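Local coordinates for protein fluoroacetyl-CoA thioesterase (PDB 3KUV) that hydrolyses fluoroacetyl-CoA to fluoroacetate and CoA before it can react with citrate synthase, so conferring fluoroacetate resistance, at residues R6-V17 and P82-R93. The protein carries 1 engineered substitution. Residues are numbered along the deposited sequence; the frame is centred on the assembly and turned at random.
Sequences RVGERFTHDFVV and PGLTVTVTAELR
Strand 10-16 pairs antiparallel with strand 85-93 at one margin of the hot dog sheet, F11, H13 and F15 each trading two backbone hydrogen bonds with A90, V88 and V86. The bonding runs past strand 10-16 at both ends. G8 N, in the type II turn from R6 to E9, reaches L92 O at 2.8 Å, and G83 N reaches V17 O at 2.7 Å.

On the face carrying R10, T12 and D14, side chains lie alongside E91, T89 and T87. T87 OG1 donates to D14 OD1 over 2.7 Å, meeting the anti side of the carboxylate 31° out of its plane; with CG beside the backbone N (chi1 -57°), D14 brings that oxygen across to the threonine. R10 runs beside E91 through aliphatic carbon, CG to CG 3.7 Å, while their charged atoms stay apart, R10 NE 4.9 Å from E91 OE1.

On the face of F11, H13 and F15 the partners are A90, V88 and V86; just past the strand end, V17 CG2 packs on V86 CG2 at 3.5 Å. H13 turns its imidazole toward helix 42-57, the hot dog's central helix, touching substrate-site residue L48 and meeting the W51 ring with the planes about 60° apart. Strand 99-107 continues the sheet beyond 85-93, joined by backbone hydrogen bonds at T87, T89, E91 and R93.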
loop_
_atom_site.group_PDB
_atom_site.type_symbol
_atom_site.label_atom_id
_atom_site.label_comp_id
_atom_site.label_asym_id
_atom_site.label_seq_id
_atom_site.Cartn_x
_atom_site.Cartn_y
_atom_site.Cartn_z
ATOM N N ARG B 6 15.164 -5.309 -20.041
ATOM C CA ARG B 6 16.407 -5.868 -19.515
ATOM C C ARG B 6 16.394 -6.215 -18.010
ATOM O O ARG B 6 16.324 -5.329 -17.129
ATOM C CB ARG B 6 17.675 -5.044 -19.855
ATOM C CG ARG B 6 17.443 -3.535 -20.234
ATOM C CD ARG B 6 18.779 -2.781 -20.542
ATOM N NE ARG B 6 19.176 -1.841 -19.469
ATOM C CZ ARG B 6 20.119 -2.070 -18.547
ATOM N NH1 ARG B 6 20.787 -3.223 -18.514
ATOM N NH2 ARG B 6 20.389 -1.133 -17.643
ATOM N N VAL B 7 16.551 -7.503 -17.756
ATOM C CA VAL B 7 16.660 -7.984 -16.355
ATOM C C VAL B 7 17.905 -7.395 -15.728
ATOM O O VAL B 7 18.994 -7.342 -16.342
ATOM C CB VAL B 7 16.662 -9.493 -16.270
ATOM C CG1 VAL B 7 17.096 -10.025 -14.895
ATOM C CG2 VAL B 7 15.295 -10.065 -16.593
ATOM N N GLY B 8 17.779 -6.889 -14.487
ATOM C CA GLY B 8 18.900 -6.297 -13.777
ATOM C C GLY B 8 19.078 -4.786 -13.965
ATOM O O GLY B 8 19.886 -4.172 -13.244
ATOM N N GLU B 9 18.365 -4.206 -14.917
ATOM C CA GLU B 9 18.304 -2.779 -15.113
ATOM C C GLU B 9 17.554 -2.110 -13.925
ATOM O O GLU B 9 16.572 -2.696 -13.382
ATOM C CB GLU B 9 17.523 -2.496 -16.398
ATOM C CG GLU B 9 17.399 -1.052 -16.696
ATOM C CD GLU B 9 16.591 -0.713 -17.984
ATOM O OE1 GLU B 9 15.479 -1.305 -18.219
ATOM O OE2 GLU B 9 17.061 0.233 -18.685
ATOM N N ARG B 10 18.127 -1.032 -13.443
ATOM C CA ARG B 10 17.559 -0.253 -12.352
ATOM C C ARG B 10 16.947 1.019 -12.886
ATOM O O ARG B 10 17.499 1.695 -13.763
ATOM C CB ARG B 10 18.609 0.117 -11.290
ATOM C CG ARG B 10 19.088 -1.159 -10.481
ATOM C CD ARG B 10 20.264 -0.868 -9.592
ATOM N NE ARG B 10 21.440 -0.620 -10.413
ATOM C CZ ARG B 10 22.590 -0.126 -9.917
ATOM N NH1 ARG B 10 22.682 0.209 -8.636
ATOM N NH2 ARG B 10 23.620 0.067 -10.703
ATOM N N PHE B 11 15.812 1.357 -12.326
ATOM C CA PHE B 11 15.098 2.579 -12.674
ATOM C C PHE B 11 14.902 3.334 -11.366
ATOM O O PHE B 11 14.616 2.727 -10.298
ATOM C CB PHE B 11 13.698 2.301 -13.238
ATOM C CG PHE B 11 12.883 3.609 -13.402
ATOM C CD1 PHE B 11 13.260 4.628 -14.370
ATOM C CD2 PHE B 11 11.758 3.861 -12.613
ATOM C CE1 PHE B 11 12.518 5.816 -14.466
ATOM C CE2 PHE B 11 11.021 5.010 -12.742
ATOM C CZ PHE B 11 11.387 6.003 -13.626
ATOM N N THR B 12 15.114 4.652 -11.392
ATOM C CA THR B 12 14.871 5.470 -10.171
ATOM C C THR B 12 13.750 6.413 -10.366
ATOM O O THR B 12 13.584 6.979 -11.470
ATOM C CB THR B 12 16.100 6.176 -9.620
ATOM O OG1 THR B 12 16.406 7.185 -10.531
ATOM C CG2 THR B 12 17.314 5.203 -9.685
ATOM N N HIS B 13 12.921 6.537 -9.344
ATOM C CA HIS B 13 11.786 7.418 -9.341
ATOM C C HIS B 13 11.846 8.307 -8.096
ATOM O O HIS B 13 11.847 7.805 -6.945
ATOM C CB HIS B 13 10.516 6.510 -9.318
ATOM C CG HIS B 13 9.237 7.282 -9.325
ATOM N ND1 HIS B 13 8.393 7.409 -8.240
ATOM C CD2 HIS B 13 8.630 7.874 -10.356
ATOM C CE1 HIS B 13 7.321 8.092 -8.603
ATOM N NE2 HIS B 13 7.438 8.395 -9.882
ATOM N N ASP B 14 11.898 9.648 -8.294
ATOM C CA ASP B 14 12.040 10.571 -7.166
ATOM C C ASP B 14 10.725 11.322 -6.952
ATOM O O ASP B 14 10.007 11.722 -7.901
ATOM C CB ASP B 14 13.126 11.655 -7.420
ATOM C CG ASP B 14 14.463 11.061 -7.724
ATOM O OD1 ASP B 14 14.877 10.110 -7.053
ATOM O OD2 ASP B 14 15.112 11.440 -8.718
ATOM N N PHE B 15 10.370 11.489 -5.671
ATOM C CA PHE B 15 9.080 12.091 -5.335
ATOM C C PHE B 15 9.213 12.864 -4.064
ATOM O O PHE B 15 9.473 12.290 -2.987
ATOM C CB PHE B 15 8.038 10.960 -5.090
ATOM C CG PHE B 15 6.665 11.498 -4.774
ATOM C CD1 PHE B 15 5.897 12.197 -5.741
ATOM C CD2 PHE B 15 6.140 11.265 -3.500
ATOM C CE1 PHE B 15 4.547 12.647 -5.343
ATOM C CE2 PHE B 15 4.856 11.668 -3.185
ATOM C CZ PHE B 15 4.083 12.350 -4.076
ATOM N N VAL B 16 9.066 14.195 -4.134
ATOM C CA VAL B 16 9.044 15.002 -2.897
ATOM C C VAL B 16 7.700 14.779 -2.187
ATOM O O VAL B 16 6.643 14.992 -2.787
ATOM C CB VAL B 16 9.202 16.497 -3.261
ATOM C CG1 VAL B 16 9.124 17.420 -1.956
ATOM C CG2 VAL B 16 10.576 16.723 -3.912
ATOM N N VAL B 17 7.736 14.282 -0.921
ATOM C CA VAL B 17 6.473 13.995 -0.248
ATOM C C VAL B 17 5.741 15.305 0.139
ATOM O O VAL B 17 6.309 16.081 0.916
ATOM C CB VAL B 17 6.786 13.177 1.067
ATOM C CG1 VAL B 17 5.473 12.860 1.880
ATOM C CG2 VAL B 17 7.516 11.818 0.724
ATOM N N PRO B 82 6.621 15.030 5.462
ATOM C CA PRO B 82 6.522 15.815 4.181
ATOM C C PRO B 82 7.732 16.716 4.022
ATOM O O PRO B 82 8.356 17.196 4.973
ATOM C CB PRO B 82 5.275 16.653 4.378
ATOM C CG PRO B 82 4.415 15.816 5.402
ATOM C CD PRO B 82 5.432 15.248 6.329
ATOM N N GLY B 83 8.150 16.823 2.791
ATOM C CA GLY B 83 9.226 17.742 2.399
ATOM C C GLY B 83 10.525 17.039 2.057
ATOM O O GLY B 83 11.398 17.602 1.297
ATOM N N LEU B 84 10.719 15.794 2.504
ATOM C CA LEU B 84 11.857 14.972 2.016
ATOM C C LEU B 84 11.527 14.364 0.653
ATOM O O LEU B 84 10.368 14.257 0.302
ATOM C CB LEU B 84 12.191 13.789 3.011
ATOM C CG LEU B 84 12.759 14.338 4.332
ATOM C CD1 LEU B 84 13.027 13.143 5.200
ATOM C CD2 LEU B 84 14.076 15.108 4.195
ATOM N N THR B 85 12.584 13.990 -0.086
ATOM C CA THR B 85 12.389 13.328 -1.380
ATOM C C THR B 85 12.532 11.806 -1.119
ATOM O O THR B 85 13.601 11.358 -0.641
ATOM C CB THR B 85 13.466 13.744 -2.352
ATOM O OG1 THR B 85 13.427 15.194 -2.535
ATOM C CG2 THR B 85 13.316 13.089 -3.724
ATOM N N VAL B 86 11.509 11.070 -1.485
ATOM C CA VAL B 86 11.583 9.601 -1.448
ATOM C C VAL B 86 12.096 9.173 -2.848
ATOM O O VAL B 86 11.504 9.559 -3.917
ATOM C CB VAL B 86 10.232 8.966 -1.133
ATOM C CG1 VAL B 86 10.346 7.398 -1.353
ATOM C CG2 VAL B 86 9.890 9.261 0.306
ATOM N N THR B 87 13.186 8.430 -2.897
ATOM C CA THR B 87 13.678 7.841 -4.158
ATOM C C THR B 87 13.365 6.348 -4.067
ATOM O O THR B 87 13.859 5.678 -3.159
ATOM C CB THR B 87 15.185 8.049 -4.351
ATOM O OG1 THR B 87 15.476 9.460 -4.473
ATOM C CG2 THR B 87 15.715 7.302 -5.582
ATOM N N VAL B 88 12.590 5.851 -5.041
ATOM C CA VAL B 88 12.353 4.426 -5.194
ATOM C C VAL B 88 13.342 3.933 -6.240
ATOM O O VAL B 88 13.426 4.539 -7.353
ATOM C CB VAL B 88 10.925 4.126 -5.657
ATOM C CG1 VAL B 88 10.727 2.635 -5.950
ATOM C CG2 VAL B 88 9.872 4.568 -4.564
ATOM N N THR B 89 14.053 2.837 -5.959
ATOM C CA THR B 89 14.869 2.144 -6.991
ATOM C C THR B 89 14.146 0.841 -7.312
ATOM O O THR B 89 13.832 0.069 -6.359
ATOM C CB THR B 89 16.258 1.843 -6.410
ATOM O OG1 THR B 89 16.886 3.111 -6.114
ATOM C CG2 THR B 89 17.142 1.158 -7.456
ATOM N N ALA B 90 13.814 0.612 -8.571
ATOM C CA ALA B 90 13.111 -0.641 -9.006
ATOM C C ALA B 90 14.065 -1.392 -9.922
ATOM O O ALA B 90 14.571 -0.830 -10.886
ATOM C CB ALA B 90 11.881 -0.321 -9.786
ATOM N N GLU B 91 14.230 -2.659 -9.692
ATOM C CA GLU B 91 15.219 -3.451 -10.445
ATOM C C GLU B 91 14.460 -4.638 -10.956
ATOM O O GLU B 91 13.889 -5.437 -10.204
ATOM C CB GLU B 91 16.324 -3.864 -9.537
ATOM C CG GLU B 91 17.433 -4.511 -10.369
ATOM C CD GLU B 91 18.717 -4.804 -9.586
ATOM O OE1 GLU B 91 18.931 -4.294 -8.427
ATOM O OE2 GLU B 91 19.549 -5.542 -10.183
ATOM N N LEU B 92 14.451 -4.836 -12.264
ATOM C CA LEU B 92 13.705 -5.941 -12.881
ATOM C C LEU B 92 14.353 -7.311 -12.560
ATOM O O LEU B 92 15.577 -7.497 -12.834
ATOM C CB LEU B 92 13.605 -5.723 -14.401
ATOM C CG LEU B 92 12.757 -6.754 -15.070
ATOM C CD1 LEU B 92 11.290 -6.767 -14.621
ATOM C CD2 LEU B 92 12.792 -6.736 -16.643
ATOM N N ARG B 93 13.578 -8.278 -12.042
ATOM C CA ARG B 93 14.108 -9.636 -11.760
ATOM C C ARG B 93 13.822 -10.598 -12.869
ATOM O O ARG B 93 14.661 -11.477 -13.143
ATOM C CB ARG B 93 13.484 -10.235 -10.433
ATOM C CG ARG B 93 13.821 -9.402 -9.175
ATOM C CD ARG B 93 13.043 -10.094 -8.027
ATOM N NE ARG B 93 13.680 -11.380 -7.648
ATOM C CZ ARG B 93 13.175 -12.301 -6.852
ATOM N NH1 ARG B 93 11.923 -12.128 -6.351
ATOM N NH2 ARG B 93 13.867 -13.370 -6.545
#